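Local coordinates for DNA replication regulator protein HobA (PDB 2UVP) that is required to initiate DNA replication in Helicobacter pylori, increasing the binding of the initiator DnaA to the chromosomal origin oriC, at residues R64-L75 with L161-F172. Residues are numbered along the deposited sequence; the frame is centred on the assembly and turned at random.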
loop_
_atom_site.group_PDB
_atom_site.type_symbol
_atom_site.label_atom_id
_atom_site.label_comp_id
_atom_site.label_asym_id
_atom_site.label_seq_id
_atom_site.Cartn_x
_atom_site.Cartn_y
_atom_site.Cartn_z
ATOM N N ARG A 64 12.275 -9.485 -0.601
ATOM C CA ARG A 64 12.995 -8.270 -1.025
ATOM C C ARG A 64 12.098 -7.078 -1.331
ATOM O O ARG A 64 12.550 -6.094 -1.957
ATOM C CB ARG A 64 13.921 -8.577 -2.206
ATOM C CG ARG A 64 15.404 -8.783 -1.807
ATOM C CD ARG A 64 15.554 -9.797 -0.685
ATOM N NE ARG A 64 15.215 -11.137 -1.157
ATOM C CZ ARG A 64 15.694 -12.269 -0.639
ATOM N NH1 ARG A 64 16.549 -12.239 0.385
ATOM N NH2 ARG A 64 15.320 -13.431 -1.156
ATOM N N HIS A 65 10.846 -7.123 -0.868
ATOM C CA HIS A 65 9.973 -5.952 -1.040
ATOM C C HIS A 65 10.622 -4.704 -0.455
ATOM O O HIS A 65 10.489 -3.622 -1.031
ATOM C CB HIS A 65 8.592 -6.157 -0.414
ATOM C CG HIS A 65 7.744 -7.154 -1.128
ATOM N ND1 HIS A 65 6.438 -7.414 -0.756
ATOM C CD2 HIS A 65 7.985 -7.924 -2.218
ATOM C CE1 HIS A 65 5.927 -8.327 -1.566
ATOM N NE2 HIS A 65 6.838 -8.645 -2.469
ATOM N N TRP A 66 11.334 -4.838 0.669
ATOM C CA TRP A 66 12.031 -3.668 1.235
ATOM C C TRP A 66 13.015 -3.078 0.214
ATOM O O TRP A 66 13.197 -1.860 0.147
ATOM C CB TRP A 66 12.763 -4.019 2.533
ATOM C CG TRP A 66 13.876 -5.022 2.345
ATOM C CD1 TRP A 66 13.771 -6.373 2.401
ATOM C CD2 TRP A 66 15.249 -4.729 2.037
ATOM N NE1 TRP A 66 15.010 -6.956 2.182
ATOM C CE2 TRP A 66 15.931 -5.965 1.959
ATOM C CE3 TRP A 66 15.967 -3.539 1.844
ATOM C CZ2 TRP A 66 17.311 -6.047 1.672
ATOM C CZ3 TRP A 66 17.348 -3.618 1.560
ATOM C CH2 TRP A 66 17.994 -4.869 1.493
ATOM N N PHE A 67 13.631 -3.927 -0.605
ATOM C CA PHE A 67 14.675 -3.458 -1.518
ATOM C C PHE A 67 14.049 -2.829 -2.769
ATOM O O PHE A 67 14.572 -1.862 -3.321
ATOM C CB PHE A 67 15.652 -4.580 -1.864
ATOM C CG PHE A 67 16.820 -4.130 -2.712
ATOM C CD1 PHE A 67 17.715 -3.157 -2.241
ATOM C CD2 PHE A 67 17.005 -4.661 -3.990
ATOM C CE1 PHE A 67 18.834 -2.754 -3.022
ATOM C CE2 PHE A 67 18.099 -4.246 -4.791
ATOM C CZ PHE A 67 19.003 -3.276 -4.295
ATOM N N LEU A 68 12.909 -3.369 -3.188
ATOM C CA LEU A 68 12.077 -2.711 -4.213
ATOM C C LEU A 68 11.783 -1.269 -3.762
ATOM O O LEU A 68 12.004 -0.316 -4.500
ATOM C CB LEU A 68 10.761 -3.485 -4.391
ATOM C CG LEU A 68 10.001 -3.491 -5.726
ATOM C CD1 LEU A 68 8.534 -3.817 -5.511
ATOM C CD2 LEU A 68 10.188 -2.321 -6.650
ATOM N N ASN A 69 11.299 -1.122 -2.529
ATOM C CA ASN A 69 11.012 0.187 -1.947
ATOM C C ASN A 69 12.253 1.085 -1.955
ATOM O O ASN A 69 12.185 2.271 -2.337
ATOM C CB ASN A 69 10.466 -0.052 -0.529
ATOM C CG ASN A 69 9.999 1.212 0.166
ATOM O OD1 ASN A 69 10.580 2.277 0.023
ATOM N ND2 ASN A 69 8.941 1.072 0.978
ATOM N N TYR A 70 13.383 0.507 -1.569
ATOM C CA TYR A 70 14.662 1.227 -1.559
ATOM C C TYR A 70 15.023 1.733 -2.954
ATOM O O TYR A 70 15.426 2.882 -3.102
ATOM C CB TYR A 70 15.738 0.277 -1.074
ATOM C CG TYR A 70 17.099 0.917 -0.884
ATOM C CD1 TYR A 70 17.412 1.600 0.280
ATOM C CD2 TYR A 70 18.082 0.799 -1.876
ATOM C CE1 TYR A 70 18.688 2.172 0.463
ATOM C CE2 TYR A 70 19.358 1.367 -1.707
ATOM C CZ TYR A 70 19.649 2.039 -0.531
ATOM O OH TYR A 70 20.892 2.608 -0.306
ATOM N N ILE A 71 14.857 0.893 -3.965
ATOM C CA ILE A 71 15.171 1.317 -5.346
ATOM C C ILE A 71 14.312 2.525 -5.751
ATOM O O ILE A 71 14.813 3.542 -6.236
ATOM C CB ILE A 71 15.004 0.136 -6.319
ATOM C CG1 ILE A 71 16.122 -0.898 -6.078
ATOM C CG2 ILE A 71 15.010 0.611 -7.781
ATOM C CD1 ILE A 71 15.882 -2.228 -6.799
ATOM N N LEU A 72 13.003 2.397 -5.563
ATOM C CA LEU A 72 12.084 3.459 -5.941
ATOM C C LEU A 72 12.382 4.770 -5.210
ATOM O O LEU A 72 12.429 5.834 -5.831
ATOM C CB LEU A 72 10.646 3.020 -5.670
ATOM C CG LEU A 72 9.909 2.083 -6.643
ATOM C CD1 LEU A 72 10.768 1.270 -7.566
ATOM C CD2 LEU A 72 8.976 1.175 -5.830
ATOM N N SER A 73 12.603 4.707 -3.898
ATOM C CA SER A 73 12.795 5.943 -3.144
ATOM C C SER A 73 14.150 6.565 -3.396
ATOM O O SER A 73 14.284 7.787 -3.321
ATOM C CB SER A 73 12.600 5.765 -1.626
ATOM O OG SER A 73 13.473 4.799 -1.104
ATOM N N ASN A 74 15.157 5.748 -3.672
ATOM C CA ASN A 74 16.467 6.316 -3.981
ATOM C C ASN A 74 16.547 6.904 -5.382
ATOM O O ASN A 74 17.190 7.950 -5.583
ATOM C CB ASN A 74 17.623 5.330 -3.761
ATOM C CG ASN A 74 17.951 5.145 -2.295
ATOM O OD1 ASN A 74 17.222 4.479 -1.555
ATOM N ND2 ASN A 74 19.043 5.747 -1.864
ATOM N N LEU A 75 15.919 6.241 -6.348
ATOM C CA LEU A 75 15.975 6.724 -7.726
ATOM C C LEU A 75 15.185 8.011 -7.893
ATOM O O LEU A 75 15.624 8.912 -8.615
ATOM C CB LEU A 75 15.518 5.664 -8.726
ATOM C CG LEU A 75 16.563 4.550 -8.942
ATOM C CD1 LEU A 75 16.048 3.480 -9.905
ATOM C CD2 LEU A 75 17.906 5.087 -9.414
ATOM N N LEU A 161 24.002 -10.887 2.087
ATOM C CA LEU A 161 23.212 -10.521 0.914
ATOM C C LEU A 161 22.622 -9.114 1.015
ATOM O O LEU A 161 22.705 -8.336 0.060
ATOM C CB LEU A 161 22.100 -11.539 0.671
ATOM C CG LEU A 161 21.204 -11.151 -0.519
ATOM C CD1 LEU A 161 21.992 -11.202 -1.853
ATOM C CD2 LEU A 161 19.964 -12.051 -0.540
ATOM N N ASP A 162 21.994 -8.809 2.150
ATOM C CA ASP A 162 21.296 -7.517 2.274
ATOM C C ASP A 162 22.265 -6.334 2.056
ATOM O O ASP A 162 21.929 -5.373 1.377
ATOM C CB ASP A 162 20.597 -7.429 3.629
ATOM C CG ASP A 162 19.490 -8.470 3.783
ATOM O OD1 ASP A 162 19.055 -9.058 2.761
ATOM O OD2 ASP A 162 19.056 -8.701 4.929
ATOM N N TYR A 163 23.471 -6.413 2.623
ATOM C CA TYR A 163 24.464 -5.377 2.376
ATOM C C TYR A 163 24.883 -5.309 0.905
ATOM O O TYR A 163 25.054 -4.210 0.348
ATOM C CB TYR A 163 25.721 -5.670 3.197
ATOM C CG TYR A 163 25.530 -5.772 4.701
ATOM C CD1 TYR A 163 25.452 -4.628 5.488
ATOM C CD2 TYR A 163 25.512 -7.013 5.328
ATOM C CE1 TYR A 163 25.340 -4.710 6.887
ATOM C CE2 TYR A 163 25.391 -7.118 6.722
ATOM C CZ TYR A 163 25.305 -5.961 7.491
ATOM O OH TYR A 163 25.239 -6.070 8.863
ATOM N N LYS A 164 25.054 -6.468 0.275
ATOM C CA LYS A 164 25.481 -6.521 -1.118
ATOM C C LYS A 164 24.445 -5.884 -2.025
ATOM O O LYS A 164 24.779 -5.200 -2.991
ATOM C CB LYS A 164 25.739 -7.978 -1.532
ATOM C CG LYS A 164 26.937 -8.578 -0.775
ATOM C CD LYS A 164 27.333 -9.999 -1.284
ATOM C CE LYS A 164 28.496 -10.498 -0.392
ATOM N NZ LYS A 164 28.920 -11.871 -0.736
ATOM N N LEU A 165 23.175 -6.081 -1.692
ATOM C CA LEU A 165 22.118 -5.423 -2.466
ATOM C C LEU A 165 22.268 -3.890 -2.418
ATOM O O LEU A 165 22.210 -3.234 -3.450
ATOM C CB LEU A 165 20.732 -5.873 -1.995
ATOM C CG LEU A 165 20.362 -7.334 -2.324
ATOM C CD1 LEU A 165 19.060 -7.710 -1.641
ATOM C CD2 LEU A 165 20.260 -7.547 -3.849
ATOM N N LEU A 166 22.449 -3.336 -1.223
ATOM C CA LEU A 166 22.685 -1.892 -1.077
ATOM C C LEU A 166 23.902 -1.456 -1.883
ATOM O O LEU A 166 23.901 -0.409 -2.540
ATOM C CB LEU A 166 22.875 -1.511 0.396
ATOM C CG LEU A 166 21.698 -1.759 1.330
ATOM C CD1 LEU A 166 22.054 -1.188 2.682
ATOM C CD2 LEU A 166 20.441 -1.089 0.796
ATOM N N GLN A 167 24.953 -2.264 -1.800
ATOM C CA GLN A 167 26.217 -1.899 -2.403
ATOM C C GLN A 167 26.069 -1.872 -3.937
ATOM O O GLN A 167 26.553 -0.945 -4.614
ATOM C CB GLN A 167 27.284 -2.887 -1.959
ATOM C CG GLN A 167 28.666 -2.423 -2.368
ATOM C CD GLN A 167 29.738 -3.438 -2.017
ATOM O OE1 GLN A 167 29.519 -4.341 -1.205
ATOM N NE2 GLN A 167 30.884 -3.329 -2.689
ATOM N N LEU A 168 25.372 -2.866 -4.481
ATOM C CA LEU A 168 25.135 -2.891 -5.942
ATOM C C LEU A 168 24.235 -1.736 -6.379
ATOM O O LEU A 168 24.442 -1.141 -7.442
ATOM C CB LEU A 168 24.516 -4.214 -6.372
ATOM C CG LEU A 168 25.461 -5.423 -6.251
ATOM C CD1 LEU A 168 24.615 -6.680 -6.327
ATOM C CD2 LEU A 168 26.610 -5.385 -7.332
ATOM N N PHE A 169 23.220 -1.421 -5.574
ATOM C CA PHE A 169 22.416 -0.267 -5.926
ATOM C C PHE A 169 23.243 1.001 -5.967
ATOM O O PHE A 169 23.130 1.816 -6.880
ATOM C CB PHE A 169 21.243 -0.035 -4.964
ATOM C CG PHE A 169 20.456 1.165 -5.361
ATOM C CD1 PHE A 169 19.513 1.053 -6.370
ATOM C CD2 PHE A 169 20.738 2.421 -4.815
ATOM C CE1 PHE A 169 18.796 2.186 -6.819
ATOM C CE2 PHE A 169 20.037 3.572 -5.254
ATOM C CZ PHE A 169 19.060 3.439 -6.265
ATOM N N LYS A 170 24.069 1.184 -4.951
ATOM C CA LYS A 170 24.862 2.392 -4.838
ATOM C C LYS A 170 25.857 2.464 -6.000
ATOM O O LYS A 170 26.137 3.558 -6.516
ATOM C CB LYS A 170 25.553 2.444 -3.487
ATOM C CG LYS A 170 24.555 2.776 -2.328
ATOM C CD LYS A 170 25.199 2.544 -0.974
ATOM C CE LYS A 170 24.205 2.809 0.204
ATOM N NZ LYS A 170 23.603 4.205 0.143
ATOM N N LEU A 171 26.349 1.302 -6.432
ATOM C CA LEU A 171 27.210 1.254 -7.610
ATOM C C LEU A 171 26.416 1.700 -8.851
ATOM O O LEU A 171 26.881 2.565 -9.625
ATOM C CB LEU A 171 27.745 -0.163 -7.825
ATOM C CG LEU A 171 28.568 -0.381 -9.090
ATOM C CD1 LEU A 171 29.848 0.465 -9.063
ATOM C CD2 LEU A 171 28.896 -1.888 -9.212
ATOM N N PHE A 172 25.222 1.124 -9.030
ATOM C CA PHE A 172 24.363 1.491 -10.133
ATOM C C PHE A 172 24.049 2.984 -10.169
ATOM O O PHE A 172 24.210 3.623 -11.212
ATOM C CB PHE A 172 23.058 0.676 -10.138
ATOM C CG PHE A 172 22.087 1.160 -11.157
ATOM C CD1 PHE A 172 22.263 0.840 -12.495
ATOM C CD2 PHE A 172 21.036 2.009 -10.795
ATOM C CE1 PHE A 172 21.386 1.323 -13.474
ATOM C CE2 PHE A 172 20.147 2.498 -11.770
ATOM C CZ PHE A 172 20.322 2.132 -13.118
HETATM O O HOH W 1 16.265 -9.717 2.530
#
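With CG trans to the backbone N in both residues (chi1 180° in Phe169), Phe169 and Tyr70 reach out from their helices to meet as an offset edge-to-face pair. Tyr70 turns its ring edge to the face of Phe169; the centroids lie 5.3 Å apart and the planes are inclined at 79°. Phe169 is the knob of this interface, lodged among Tyr70, Ile71, Asn74 and Leu75, and its outer rim presses on the neighbouring turn, CE2 lying 3.3 Å from Asn74 CB. Leu166 CD2 lies over one face of Tyr70, 3.6 Å from the ring centroid, in a CH-pi contact. One turn earlier on helix 65-75, Leu165 CB makes a second CH-pi contact, 3.9 Å from the centroid of Phe67 and again over a face, while Ile71 CG1, of the same helix as Phe67, lies toward the rim of the opposite face. The two helices run nearly parallel, 22° apart with their axes 11.3 Å from each other at closest approach, and pack side by side in an alpha/beta fold with a parallel sheet of strand order 2-1-3-4-5, helix 65-75 following strand 55-60. Ile71 also rests on Val58 of that strand, and Phe172, touched at its ring edge by Leu75 CD2, packs edge-to-face on Trp119. At the N-terminal end apolar packing gives way to a water bridge: water 1 accepts from Trp66 NE1 at 3.1 Å and, weakly, from Arg64 NH1, and donates to Asp162 OD1 at 2.9 Å. Arg64 also forms a salt bridge with Asp61, whereas OD2 of Asp162 engages a basic and an aromatic side chain of another protein's chain. At the far end of Tyr70, OH lies 3.2 Å from Lys170 NZ, and both atoms bind acidic side chains of that partner protein, which also packs on Leu166.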